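Local coordinates for chromosome segregation protein smc (Pyrococcus furiosus, PDB 3KTA), which is probably required for chromosome condensation and partitioning as an ATP-hydrolysing homodimer, this chain being the C-terminal half of its ABC-type ATPase head, at residues A80-K85 against S118-I123; A25-G30 against A108-E113; N7-T12 against L35-P40; A76-I81 against P88-D93; V128-A133 against L151-A156. One frame throughout, in Å; residues are numbered along the deposited sequence.

The five contacts illustrate how one half of an ABC ATPase head combines contacts in a central core with others toward its ends. Contacts 1, 2 and 4 belong to the core. Contacts 1 and 4 share helix 67-84 and reach neighbouring strands of one parallel sheet, the former through an amide-hydroxyl bond, the latter through aromatic rings. Contact 2 joins helices 4-27 and 101-114 by a leucine pair, of which L110 also meets the F79 used in contact 4. Contacts 3 and 5 lie on opposite sides of the chain's centre, their own centres about 40 Å apart. Both rely on selenomethionine; contact 3 is the more buried, while contact 5 has an exposed leucine at its margin.

Contact 1: residues A80-K85 against S118-I123; sequences AIQKFK and SQFIVI
The parallel sheet of a P-loop ATPase core is lined by helices, and here Q82, near the C-terminal end of helix 67-84, reaches S118 at the entrance to strand 119-123. The link is a single hydrogen bond: Q82 NE2 donates to S118 OG over 3.0 Å, and the N-H points almost straight at the oxygen, at 168°. S118 OG lies close to the amide plane of Q82, as expected for a donor used squarely along its N-H. The glutamine gets there by leaving the helix with CG anti to the backbone N and then bending at its second torsion (chi2 -86°), which turns the amide toward the start of the strand.

S118 OG is gripped twice, since it also hydrogen-bonds to A87 O in the loop that follows the helix. The serine thus ties together the helix, that loop and the beginning of the strand. At the other end of the amide, Q82 OE1 makes a weak bond to S114 OG, which is consistent with this orientation of the amide. Closer to the backbone, the aliphatic part of Q82 touches the ring of F120, CG standing 4.3 Å from F120 CZ in an oblique approach. F120 in turn stacks on Y90 of the adjacent strand.

All three residues are buried, so this polar pair is a buried one, with A87 O and S114 OG as further partners. Strand 119-123 pairs in parallel with strand 89-93 and also with a strand of the partner chain, so the sheet continues across the interface, an alpha/beta construction typical of ABC-type nucleotide-binding heads.

Contact 2: residues A25-G30 against A108-E113; sequences AKLSPG and ADLIKE
L27, in the last turn of helix 4-27, lays its two methyl groups against the end of L110 on helix 101-114. A single methyl of L110 makes the contact: L110 CD2 stands 4.1 Å from L27 CD2 and 4.2 Å from L27 CD1, so it faces the fork of the other leucine. The two side chains cross at about a right angle. L110 points its branch across the gap because CG is anti to the backbone N (chi1 177°), whereas in L27 CG is beside the backbone N and the methyls close the distance.

K26 borders this apolar pair. Its long chain runs alongside the leucines, bringing K26 NZ to 4.3 Å from L110 CD1; this is plain van der Waals proximity, and the lysine is exposed. No hydrogen bond spans the two segments, although L27 O accepts one from R106 NE a turn earlier on the second helix.

Helix 67-84 packs against both: L110 touches F79, and L27 CD1 approaches A76. Helix 101-114 thus touches helices 4-27 and 67-84 through L110, and helix 67-84, helix 127-130 and strand 119-123 through I111, which meets F79, M129 and F120.

Contact 3: residues N7-T12 against L35-P40; sequences NVFMRT and LILENP
F9 is the first residue of helix segment 7-12 to meet L37, the last residue of strand 32-37. Its ring is carried outward with CG anti to the backbone N (chi1 180°), and it presents an edge to the leucine. F9 CE2 lies 4.0 Å from L37 CD2, a methyl close to the plane of the ring, and the neighbouring F9 CZ is equally near to it. The phenylalanine and the leucine slide past one another in opposite directions, so each touches the other with its outer atoms.

M10, a selenomethionine, follows at once and reaches the same leucine from beside the phenylalanine. Its chain is curled by bends at both chi2 (-52°) and chi3 (-46°), a shape that draws SE in toward the strand. M10 SE sits 3.7 Å from L37 CD1, and it also lies in the plane of the F9 ring at its edge. L37 consequently has a partner for each branch: CD1 serves the selenium, CD2 the ring, and CD1 is near the ring too. No hydrogen bond joins the segments, and the contact is one of apolar packing.

The surroundings complete a small apolar cluster. F13, one turn further along the helix, and P43 both touch L37, and F44 brings its ring against F9. F9 also packs on D164 of the partner chain. A long helix laid over an antiparallel hairpin, 32-37 with 48-53, characterises this outlying part of the SMC head, where the helix probably continues from the coiled-coil arm.

Contact 4: residues A76-I81 against P88-D93; sequences AFVFAI and PFYLFD
The ring of F92 takes its partners from helix 67-84 at its edge: F79 CZ and V78 CG1 both lie near its plane. F79 CZ approaches to 3.7 Å from F92 CE2, while V78 CG1 is 4.3 Å from F92 CZ. Seen from F79, the meeting is oblique, with centroids 5.9 Å apart and planes inclined at 61°, neither a stack nor an edge-to-face pair. A second ring, Y90, is met obliquely by the same valine methyl, V78 CG1 lying 4.2 Å from Y90 CE2. Within the helix, one face of F77 carries I81 CD1, offset toward the rim.

V78 can serve two rings because CG1 is anti to the backbone N (chi1 169°) and projects between them. F79 meets F92 with the CE2 and CZ end of its ring. The helix and strand segments run nearly antiparallel, their axes 11.9 Å apart, a spacing bridged by these large side chains.

Y90 has its polar end engaged beyond the contact, with A87 N of its own chain and Y140 OH of the partner chain. D93 belongs to the Walker B strand, just before E94 of the ligand pocket. The F92 side chain is about 11 Å from the bound magnesium ion. Chemically, then, between these two segments the touching atoms are all carbon, while D93 at the strand's end hydrogen-bonds to S40 OG of the partner chain.

Contact 5: residues V128-A133 against L151-A156; sequences VMMANA and LSLEKA
A partly buried apolar contact joins M130 of short helix 127-130 and the next residue, A131, to L153 and A156 in the first turn of helix 153-164. Between the two elements the chain makes the antiparallel hairpin 135-142 and 145-150, so the contact brings together the two helices on either side in sequence of a beta-hairpin, away from the centre of this half of the ABC-type head. Strand 135-142 of that hairpin holds M141, part of the pocket for bis(adenosine)-5'-pentaphosphate.

M130, a selenomethionine, is the principal side chain here. It runs across to the second helix and bends at chi3, which turns its tip over the methyl of A156. That approach is very tight, and since the first torsion of M130 is also unusual (chi1 106°), the exact position of its end is somewhat doubtful. Nearer the root, M130 CG rests 4.2 Å from L153 CD1. The other leucine branch lies by the backbone, L153 CD2 being 3.9 Å from A131 O; chi1 of L153, 180°, places one methyl by M130 and the other by A131 O.

A type I turn runs from M130 to A133, closed by A133 N to M130 O, and N132 O within it accepts a hydrogen bond from K112 NZ of helix 101-114. I136 of the hairpin and L160 further along the helix pack on M130, as does V32 of the partner chain. The second helix opens with S152 as its N-cap: S152 OG accepts from K155 N over 3.3 Å, at 159°.

Contact 1: residues A80-K85 against S118-I123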
# COMPACT_ATOMS: atom_id res chain seq x y z
N ALA B 80 11.62 -7.50 0.50
CA ALA B 80 12.19 -8.85 0.36
C ALA B 80 11.16 -9.78 -0.27
O ALA B 80 11.49 -10.60 -1.13
CB ALA B 80 12.63 -9.39 1.75
N ILE B 81 9.91 -9.65 0.17
CA ILE B 81 8.83 -10.38 -0.44
C ILE B 81 8.61 -9.92 -1.89
O ILE B 81 8.47 -10.73 -2.79
CB ILE B 81 7.53 -10.20 0.37
CG1 ILE B 81 7.74 -10.74 1.79
CG2 ILE B 81 6.38 -10.95 -0.30
CD1 ILE B 81 6.56 -10.45 2.73
N GLN B 82 8.58 -8.61 -2.09
CA GLN B 82 8.29 -8.07 -3.42
C GLN B 82 9.28 -8.59 -4.45
O GLN B 82 8.92 -8.89 -5.58
CB GLN B 82 8.30 -6.54 -3.39
CG GLN B 82 7.76 -5.88 -4.67
CD GLN B 82 8.81 -5.71 -5.73
OE1 GLN B 82 10.02 -5.76 -5.46
NE2 GLN B 82 8.36 -5.49 -6.97
N LYS B 83 10.55 -8.67 -4.05
CA LYS B 83 11.60 -9.11 -4.98
C LYS B 83 11.36 -10.56 -5.40
O LYS B 83 11.57 -10.92 -6.57
CB LYS B 83 12.99 -8.93 -4.35
CG LYS B 83 14.14 -9.47 -5.23
CD LYS B 83 15.50 -9.01 -4.72
CE LYS B 83 16.66 -9.64 -5.51
NZ LYS B 83 16.63 -11.14 -5.40
N PHE B 84 10.91 -11.38 -4.45
CA PHE B 84 10.66 -12.79 -4.73
C PHE B 84 9.38 -13.00 -5.54
O PHE B 84 9.35 -13.83 -6.47
CB PHE B 84 10.55 -13.58 -3.43
CG PHE B 84 10.14 -15.01 -3.64
CD1 PHE B 84 11.04 -15.93 -4.15
CD2 PHE B 84 8.85 -15.41 -3.35
CE1 PHE B 84 10.65 -17.25 -4.36
CE2 PHE B 84 8.46 -16.73 -3.55
CZ PHE B 84 9.37 -17.64 -4.06
N LYS B 85 8.33 -12.28 -5.18
CA LYS B 85 7.05 -12.39 -5.85
C LYS B 85 6.39 -11.02 -5.96
O LYS B 85 5.67 -10.59 -5.07
CB LYS B 85 6.14 -13.35 -5.07
CG LYS B 85 4.78 -13.56 -5.72
CD LYS B 85 3.90 -14.50 -4.92
N SER B 118 6.44 -4.10 -10.22
CA SER B 118 5.16 -3.84 -9.56
C SER B 118 4.81 -2.37 -9.68
O SER B 118 5.69 -1.52 -9.81
CB SER B 118 5.23 -4.20 -8.07
OG SER B 118 5.52 -5.57 -7.86
N GLN B 119 3.52 -2.06 -9.57
CA GLN B 119 3.04 -0.69 -9.50
C GLN B 119 3.14 -0.19 -8.05
O GLN B 119 2.85 -0.94 -7.11
CB GLN B 119 1.59 -0.65 -9.98
CG GLN B 119 0.90 0.70 -9.87
CD GLN B 119 -0.51 0.62 -10.44
OE1 GLN B 119 -1.29 -0.26 -10.07
NE2 GLN B 119 -0.83 1.51 -11.37
N PHE B 120 3.56 1.05 -7.87
CA PHE B 120 3.62 1.68 -6.55
C PHE B 120 2.84 2.96 -6.53
O PHE B 120 3.03 3.83 -7.41
CB PHE B 120 5.09 1.96 -6.18
CG PHE B 120 5.85 0.73 -5.84
CD1 PHE B 120 6.43 -0.05 -6.84
CD2 PHE B 120 5.95 0.31 -4.52
CE1 PHE B 120 7.12 -1.20 -6.51
CE2 PHE B 120 6.62 -0.85 -4.19
CZ PHE B 120 7.20 -1.61 -5.19
N ILE B 121 1.96 3.10 -5.54
CA ILE B 121 1.22 4.34 -5.34
C ILE B 121 1.58 4.82 -3.94
O ILE B 121 1.32 4.13 -2.95
CB ILE B 121 -0.31 4.10 -5.42
CG1 ILE B 121 -0.68 3.59 -6.81
CG2 ILE B 121 -1.07 5.39 -5.09
CD1 ILE B 121 -2.04 2.91 -6.85
N VAL B 122 2.19 6.00 -3.86
CA VAL B 122 2.80 6.43 -2.61
C VAL B 122 2.32 7.83 -2.25
O VAL B 122 2.53 8.76 -3.01
CB VAL B 122 4.35 6.46 -2.76
CG1 VAL B 122 5.01 6.95 -1.47
CG2 VAL B 122 4.90 5.09 -3.15
N ILE B 123 1.69 7.96 -1.09
CA ILE B 123 1.32 9.27 -0.58
C ILE B 123 2.45 9.79 0.28
O ILE B 123 2.94 9.06 1.15
CB ILE B 123 0.07 9.17 0.29
CG1 ILE B 123 -1.13 8.71 -0.54
CG2 ILE B 123 -0.20 10.54 0.94
CD1 ILE B 123 -2.31 8.19 0.28

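Contact 2: residues A25-G30 against A108-E113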
# COMPACT_ATOMS: atom_id res chain seq x y z
N ALA B 25 20.71 -4.23 4.51
CA ALA B 25 22.06 -3.66 4.45
C ALA B 25 22.12 -2.46 3.51
O ALA B 25 22.86 -1.51 3.76
CB ALA B 25 23.08 -4.73 4.05
N LYS B 26 21.35 -2.51 2.43
CA LYS B 26 21.27 -1.40 1.48
C LYS B 26 20.60 -0.18 2.11
O LYS B 26 21.10 0.95 1.99
CB LYS B 26 20.48 -1.84 0.24
CG LYS B 26 20.49 -0.86 -0.92
CD LYS B 26 20.24 -1.60 -2.24
CE LYS B 26 18.93 -2.39 -2.19
NZ LYS B 26 18.63 -3.08 -3.48
N LEU B 27 19.48 -0.40 2.78
CA LEU B 27 18.72 0.70 3.38
C LEU B 27 19.44 1.30 4.59
O LEU B 27 19.31 2.49 4.86
CB LEU B 27 17.32 0.22 3.79
CG LEU B 27 16.40 -0.18 2.64
CD1 LEU B 27 15.05 -0.65 3.20
CD2 LEU B 27 16.21 0.99 1.67
N SER B 28 20.17 0.47 5.32
CA SER B 28 20.97 0.93 6.47
C SER B 28 22.45 0.58 6.29
O SER B 28 22.92 -0.42 6.83
CB SER B 28 20.45 0.31 7.76
OG SER B 28 19.16 0.78 8.06
N PRO B 29 23.18 1.40 5.53
CA PRO B 29 24.59 1.11 5.28
C PRO B 29 25.35 0.86 6.58
O PRO B 29 25.18 1.60 7.55
CB PRO B 29 25.09 2.37 4.57
CG PRO B 29 23.86 2.91 3.88
CD PRO B 29 22.72 2.62 4.84
N GLY B 30 26.16 -0.20 6.61
CA GLY B 30 26.90 -0.56 7.80
C GLY B 30 26.13 -1.44 8.77
O GLY B 30 26.69 -1.94 9.75
N ALA B 108 13.20 5.46 -1.58
CA ALA B 108 12.73 5.91 -2.88
C ALA B 108 13.48 5.22 -4.03
O ALA B 108 12.88 4.85 -5.04
CB ALA B 108 12.85 7.43 -2.98
N ASP B 109 14.79 5.04 -3.87
CA ASP B 109 15.57 4.34 -4.88
C ASP B 109 15.12 2.88 -5.02
O ASP B 109 15.07 2.34 -6.12
CB ASP B 109 17.06 4.37 -4.55
CG ASP B 109 17.69 5.74 -4.77
OD1 ASP B 109 17.01 6.66 -5.27
OD2 ASP B 109 18.88 5.87 -4.43
N LEU B 110 14.79 2.25 -3.89
CA LEU B 110 14.32 0.86 -3.89
C LEU B 110 12.93 0.78 -4.55
O LEU B 110 12.64 -0.16 -5.29
CB LEU B 110 14.28 0.33 -2.46
CG LEU B 110 13.74 -1.07 -2.20
CD1 LEU B 110 14.51 -2.10 -3.01
CD2 LEU B 110 13.83 -1.35 -0.71
N ILE B 111 12.08 1.76 -4.28
CA ILE B 111 10.78 1.83 -4.97
C ILE B 111 10.96 1.97 -6.49
O ILE B 111 10.34 1.24 -7.25
CB ILE B 111 9.89 2.97 -4.42
CG1 ILE B 111 9.32 2.58 -3.04
CG2 ILE B 111 8.74 3.29 -5.39
CD1 ILE B 111 8.85 3.79 -2.20
N LYS B 112 11.84 2.88 -6.92
CA LYS B 112 12.09 3.08 -8.34
C LYS B 112 12.54 1.78 -9.02
O LYS B 112 12.00 1.41 -10.07
CB LYS B 112 13.15 4.17 -8.55
CG LYS B 112 13.33 4.59 -10.00
CD LYS B 112 12.17 5.45 -10.44
CE LYS B 112 12.48 6.16 -11.73
NZ LYS B 112 11.28 6.81 -12.26
N GLU B 113 13.50 1.09 -8.43
CA GLU B 113 13.97 -0.19 -8.98
C GLU B 113 12.85 -1.23 -9.01
O GLU B 113 12.64 -1.93 -10.02
CB GLU B 113 15.16 -0.71 -8.19
CG GLU B 113 15.69 -2.05 -8.69
CD GLU B 113 16.30 -1.97 -10.08
OE1 GLU B 113 16.61 -0.85 -10.54
OE2 GLU B 113 16.47 -3.04 -10.71

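Contact 3: residues N7-T12 against L35-P40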
# COMPACT_ATOMS: atom_id res chain seq x y z
N ASN B 7 9.33 -28.44 1.31
CA ASN B 7 10.28 -28.11 0.26
C ASN B 7 9.96 -26.80 -0.44
O ASN B 7 10.85 -25.98 -0.68
CB ASN B 7 10.37 -29.24 -0.77
CG ASN B 7 10.89 -30.53 -0.17
OD1 ASN B 7 11.79 -30.53 0.68
ND2 ASN B 7 10.34 -31.65 -0.62
N VAL B 8 8.68 -26.60 -0.78
CA VAL B 8 8.24 -25.35 -1.39
C VAL B 8 8.45 -24.19 -0.41
O VAL B 8 8.93 -23.12 -0.79
CB VAL B 8 6.76 -25.40 -1.83
CG1 VAL B 8 6.33 -24.04 -2.39
CG2 VAL B 8 6.55 -26.51 -2.87
N PHE B 9 8.12 -24.42 0.86
CA PHE B 9 8.31 -23.38 1.88
C PHE B 9 9.76 -22.97 1.99
O PHE B 9 10.08 -21.78 1.97
CB PHE B 9 7.78 -23.80 3.25
CG PHE B 9 7.97 -22.75 4.32
CD1 PHE B 9 6.99 -21.78 4.54
CD2 PHE B 9 9.12 -22.72 5.09
CE1 PHE B 9 7.17 -20.81 5.52
CE2 PHE B 9 9.31 -21.75 6.06
CZ PHE B 9 8.33 -20.79 6.28
N MSE B 10 10.65 -23.95 2.12
CA MSE B 10 12.07 -23.64 2.34
C MSE B 10 12.71 -22.88 1.17
O MSE B 10 13.55 -22.01 1.38
CB MSE B 10 12.84 -24.91 2.73
CG MSE B 10 12.54 -25.40 4.17
SE MSE B 10 12.73 -24.08 5.54
CE MSE B 10 14.45 -23.34 4.99
N ARG B 11 12.30 -23.21 -0.05
CA ARG B 11 12.81 -22.48 -1.22
C ARG B 11 12.35 -21.03 -1.14
O ARG B 11 13.11 -20.10 -1.41
CB ARG B 11 12.32 -23.14 -2.52
CG ARG B 11 12.91 -22.55 -3.79
CD ARG B 11 12.42 -23.27 -5.04
NE ARG B 11 10.96 -23.25 -5.17
N THR B 12 11.09 -20.84 -0.75
CA THR B 12 10.55 -19.49 -0.63
C THR B 12 11.22 -18.76 0.52
O THR B 12 11.64 -17.62 0.37
CB THR B 12 9.03 -19.53 -0.43
OG1 THR B 12 8.42 -20.09 -1.60
CG2 THR B 12 8.50 -18.13 -0.21
N LEU B 35 16.39 -12.96 8.93
CA LEU B 35 15.17 -13.68 9.26
C LEU B 35 15.56 -15.03 9.86
O LEU B 35 16.48 -15.70 9.38
CB LEU B 35 14.30 -13.92 8.03
CG LEU B 35 13.85 -12.69 7.22
CD1 LEU B 35 12.85 -13.11 6.17
CD2 LEU B 35 13.26 -11.62 8.13
N ILE B 36 14.86 -15.43 10.92
CA ILE B 36 15.18 -16.67 11.61
C ILE B 36 13.92 -17.49 11.83
O ILE B 36 12.95 -16.98 12.37
CB ILE B 36 15.80 -16.36 12.98
CG1 ILE B 36 17.00 -15.43 12.82
CG2 ILE B 36 16.20 -17.65 13.70
CD1 ILE B 36 17.52 -14.88 14.12
N LEU B 37 13.91 -18.75 11.40
CA LEU B 37 12.80 -19.64 11.72
C LEU B 37 12.95 -20.11 13.16
O LEU B 37 14.02 -20.57 13.55
CB LEU B 37 12.77 -20.84 10.77
CG LEU B 37 12.39 -20.52 9.32
CD1 LEU B 37 12.61 -21.70 8.40
CD2 LEU B 37 10.93 -20.05 9.25
N GLU B 38 11.90 -19.95 13.96
CA GLU B 38 11.95 -20.34 15.37
C GLU B 38 12.21 -21.83 15.49
O GLU B 38 12.84 -22.29 16.46
CB GLU B 38 10.64 -19.99 16.07
CG GLU B 38 10.44 -18.51 16.31
CD GLU B 38 9.22 -18.23 17.15
OE1 GLU B 38 8.35 -19.12 17.25
OE2 GLU B 38 9.13 -17.12 17.71
N ASN B 39 11.73 -22.58 14.50
CA ASN B 39 11.91 -24.02 14.46
C ASN B 39 12.33 -24.47 13.07
O ASN B 39 11.50 -24.85 12.25
CB ASN B 39 10.61 -24.72 14.89
CG ASN B 39 10.82 -26.17 15.24
OD1 ASN B 39 11.50 -26.91 14.52
ND2 ASN B 39 10.24 -26.60 16.35
N PRO B 40 13.64 -24.43 12.78
CA PRO B 40 14.18 -24.80 11.47
C PRO B 40 13.87 -26.24 11.02
O PRO B 40 13.71 -26.48 9.83
CB PRO B 40 15.69 -24.61 11.64
CG PRO B 40 15.84 -23.66 12.76
CD PRO B 40 14.68 -23.91 13.69

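Contact 4: residues A76-I81 against P88-D93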
# COMPACT_ATOMS: atom_id res chain seq x y z
N ALA B 76 12.28 -3.32 4.68
CA ALA B 76 13.17 -4.34 4.14
C ALA B 76 12.42 -5.66 3.99
O ALA B 76 12.62 -6.39 3.04
CB ALA B 76 14.39 -4.52 5.04
N PHE B 77 11.51 -5.94 4.92
CA PHE B 77 10.72 -7.16 4.84
C PHE B 77 9.73 -7.14 3.68
O PHE B 77 9.63 -8.10 2.91
CB PHE B 77 9.99 -7.37 6.18
CG PHE B 77 9.24 -8.65 6.27
CD1 PHE B 77 9.90 -9.87 6.25
CD2 PHE B 77 7.86 -8.64 6.40
CE1 PHE B 77 9.20 -11.05 6.33
CE2 PHE B 77 7.15 -9.83 6.49
CZ PHE B 77 7.83 -11.03 6.46
N VAL B 78 9.01 -6.04 3.53
CA VAL B 78 8.03 -5.90 2.44
C VAL B 78 8.73 -6.06 1.10
O VAL B 78 8.27 -6.80 0.21
CB VAL B 78 7.35 -4.52 2.49
CG1 VAL B 78 6.52 -4.28 1.19
CG2 VAL B 78 6.46 -4.41 3.72
N PHE B 79 9.85 -5.36 0.95
CA PHE B 79 10.60 -5.42 -0.30
C PHE B 79 11.30 -6.76 -0.56
O PHE B 79 11.51 -7.11 -1.73
CB PHE B 79 11.53 -4.21 -0.43
CG PHE B 79 10.80 -2.96 -0.85
CD1 PHE B 79 10.60 -2.70 -2.20
CD2 PHE B 79 10.25 -2.11 0.08
CE1 PHE B 79 9.90 -1.59 -2.62
CE2 PHE B 79 9.54 -0.98 -0.33
CZ PHE B 79 9.37 -0.73 -1.69
N ALA B 80 11.62 -7.50 0.50
CA ALA B 80 12.19 -8.85 0.36
C ALA B 80 11.16 -9.78 -0.27
O ALA B 80 11.49 -10.60 -1.13
CB ALA B 80 12.63 -9.39 1.75
N ILE B 81 9.91 -9.65 0.17
CA ILE B 81 8.83 -10.38 -0.44
C ILE B 81 8.61 -9.92 -1.89
O ILE B 81 8.47 -10.73 -2.79
CB ILE B 81 7.53 -10.20 0.37
CG1 ILE B 81 7.74 -10.74 1.79
CG2 ILE B 81 6.38 -10.95 -0.30
CD1 ILE B 81 6.56 -10.45 2.73
N PRO B 88 0.83 -7.17 -7.71
CA PRO B 88 0.38 -6.28 -8.78
C PRO B 88 0.62 -4.81 -8.43
O PRO B 88 1.17 -4.07 -9.26
CB PRO B 88 -1.12 -6.60 -8.90
CG PRO B 88 -1.18 -8.08 -8.53
CD PRO B 88 -0.18 -8.19 -7.36
N PHE B 89 0.27 -4.40 -7.21
CA PHE B 89 0.51 -3.01 -6.79
C PHE B 89 0.75 -2.92 -5.30
O PHE B 89 0.36 -3.81 -4.55
CB PHE B 89 -0.65 -2.09 -7.20
CG PHE B 89 -1.91 -2.32 -6.42
CD1 PHE B 89 -2.82 -3.28 -6.83
CD2 PHE B 89 -2.18 -1.59 -5.26
CE1 PHE B 89 -3.98 -3.48 -6.12
CE2 PHE B 89 -3.34 -1.79 -4.54
CZ PHE B 89 -4.24 -2.76 -4.97
N TYR B 90 1.41 -1.83 -4.89
CA TYR B 90 1.63 -1.52 -3.48
C TYR B 90 1.05 -0.14 -3.26
O TYR B 90 1.17 0.73 -4.12
CB TYR B 90 3.14 -1.52 -3.15
CG TYR B 90 3.69 -2.91 -3.27
CD1 TYR B 90 4.00 -3.44 -4.51
CD2 TYR B 90 3.85 -3.72 -2.14
CE1 TYR B 90 4.45 -4.75 -4.64
CE2 TYR B 90 4.30 -5.03 -2.26
CZ TYR B 90 4.60 -5.53 -3.50
OH TYR B 90 5.03 -6.82 -3.64
N LEU B 91 0.40 0.04 -2.11
CA LEU B 91 -0.12 1.34 -1.72
C LEU B 91 0.53 1.69 -0.40
O LEU B 91 0.40 0.96 0.57
CB LEU B 91 -1.64 1.28 -1.56
CG LEU B 91 -2.29 2.52 -0.97
CD1 LEU B 91 -2.16 3.72 -1.89
CD2 LEU B 91 -3.76 2.20 -0.75
N PHE B 92 1.29 2.78 -0.40
CA PHE B 92 2.04 3.19 0.78
C PHE B 92 1.57 4.59 1.16
O PHE B 92 1.73 5.53 0.39
CB PHE B 92 3.53 3.30 0.46
CG PHE B 92 4.24 2.00 0.19
CD1 PHE B 92 3.76 0.78 0.66
CD2 PHE B 92 5.45 2.02 -0.49
CE1 PHE B 92 4.46 -0.41 0.42
CE2 PHE B 92 6.16 0.85 -0.74
CZ PHE B 92 5.67 -0.37 -0.28
N ASP B 93 1.05 4.76 2.38
CA ASP B 93 0.58 6.07 2.84
C ASP B 93 1.50 6.67 3.93
O ASP B 93 1.46 6.25 5.08
CB ASP B 93 -0.83 5.91 3.39
CG ASP B 93 -1.55 7.24 3.60
OD1 ASP B 93 -0.89 8.30 3.59
OD2 ASP B 93 -2.79 7.20 3.75

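Contact 5: residues V128-A133 against L151-A156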
# COMPACT_ATOMS: atom_id res chain seq x y z
N VAL B 128 12.27 14.22 -1.23
CA VAL B 128 13.23 13.19 -1.62
C VAL B 128 12.55 11.86 -1.93
O VAL B 128 13.15 11.00 -2.56
CB VAL B 128 14.35 13.00 -0.57
CG1 VAL B 128 15.16 14.26 -0.45
CG2 VAL B 128 13.76 12.67 0.78
N MSE B 129 11.30 11.71 -1.48
CA MSE B 129 10.51 10.55 -1.87
C MSE B 129 9.90 10.71 -3.26
O MSE B 129 9.88 9.74 -4.02
CB MSE B 129 9.38 10.27 -0.86
CG MSE B 129 8.43 9.12 -1.28
SE MSE B 129 9.27 7.36 -1.34
CE MSE B 129 8.92 6.88 0.50
N MSE B 130 9.40 11.93 -3.54
CA MSE B 130 8.61 12.33 -4.72
C MSE B 130 9.42 12.48 -6.01
O MSE B 130 8.91 12.27 -7.11
CB MSE B 130 7.83 13.69 -4.42
CG MSE B 130 8.33 15.13 -5.09
SE MSE B 130 6.78 16.28 -5.05
CE MSE B 130 5.57 15.08 -5.99
N ALA B 131 10.69 12.86 -5.87
CA ALA B 131 11.42 13.52 -6.95
C ALA B 131 11.50 12.73 -8.25
O ALA B 131 11.46 13.32 -9.34
CB ALA B 131 12.81 13.90 -6.47
N ASN B 132 11.66 11.41 -8.14
CA ASN B 132 11.79 10.56 -9.31
C ASN B 132 10.56 9.72 -9.62
O ASN B 132 10.66 8.71 -10.32
CB ASN B 132 13.00 9.64 -9.16
CG ASN B 132 14.31 10.40 -9.13
OD1 ASN B 132 14.51 11.32 -9.93
ND2 ASN B 132 15.20 10.03 -8.22
N ALA B 133 9.40 10.13 -9.12
CA ALA B 133 8.15 9.44 -9.46
C ALA B 133 7.90 9.56 -10.96
O ALA B 133 8.31 10.54 -11.59
CB ALA B 133 7.00 10.04 -8.68
N LEU B 151 0.42 16.96 -11.67
CA LEU B 151 1.40 18.00 -11.38
C LEU B 151 2.73 17.72 -12.05
O LEU B 151 3.18 16.57 -12.10
CB LEU B 151 1.67 18.09 -9.87
CG LEU B 151 0.57 18.57 -8.93
CD1 LEU B 151 1.05 18.47 -7.47
CD2 LEU B 151 0.14 20.00 -9.26
N SER B 152 3.38 18.77 -12.53
CA SER B 152 4.79 18.71 -12.90
C SER B 152 5.63 18.72 -11.63
O SER B 152 5.14 19.09 -10.56
CB SER B 152 5.16 19.92 -13.74
OG SER B 152 4.99 21.10 -12.97
N LEU B 153 6.90 18.34 -11.76
CA LEU B 153 7.81 18.36 -10.62
C LEU B 153 7.97 19.76 -10.04
O LEU B 153 7.95 19.94 -8.82
CB LEU B 153 9.17 17.79 -11.01
CG LEU B 153 10.19 17.78 -9.86
CD1 LEU B 153 9.63 17.07 -8.64
CD2 LEU B 153 11.49 17.13 -10.31
N GLU B 154 8.11 20.77 -10.90
CA GLU B 154 8.30 22.13 -10.41
C GLU B 154 7.11 22.58 -9.57
O GLU B 154 7.30 23.20 -8.52
CB GLU B 154 8.55 23.10 -11.58
CG GLU B 154 8.77 24.55 -11.16
CD GLU B 154 7.48 25.37 -11.19
OE1 GLU B 154 6.57 25.01 -11.96
OE2 GLU B 154 7.40 26.37 -10.45
N LYS B 155 5.90 22.25 -10.01
CA LYS B 155 4.70 22.63 -9.27
C LYS B 155 4.60 21.85 -7.96
O LYS B 155 4.24 22.40 -6.92
CB LYS B 155 3.44 22.41 -10.10
CG LYS B 155 3.18 23.48 -11.16
CD LYS B 155 1.82 23.30 -11.80
N ALA B 156 4.90 20.55 -8.03
CA ALA B 156 4.82 19.72 -6.83
C ALA B 156 5.80 20.21 -5.77
O ALA B 156 5.50 20.19 -4.58
CB ALA B 156 5.06 18.26 -7.16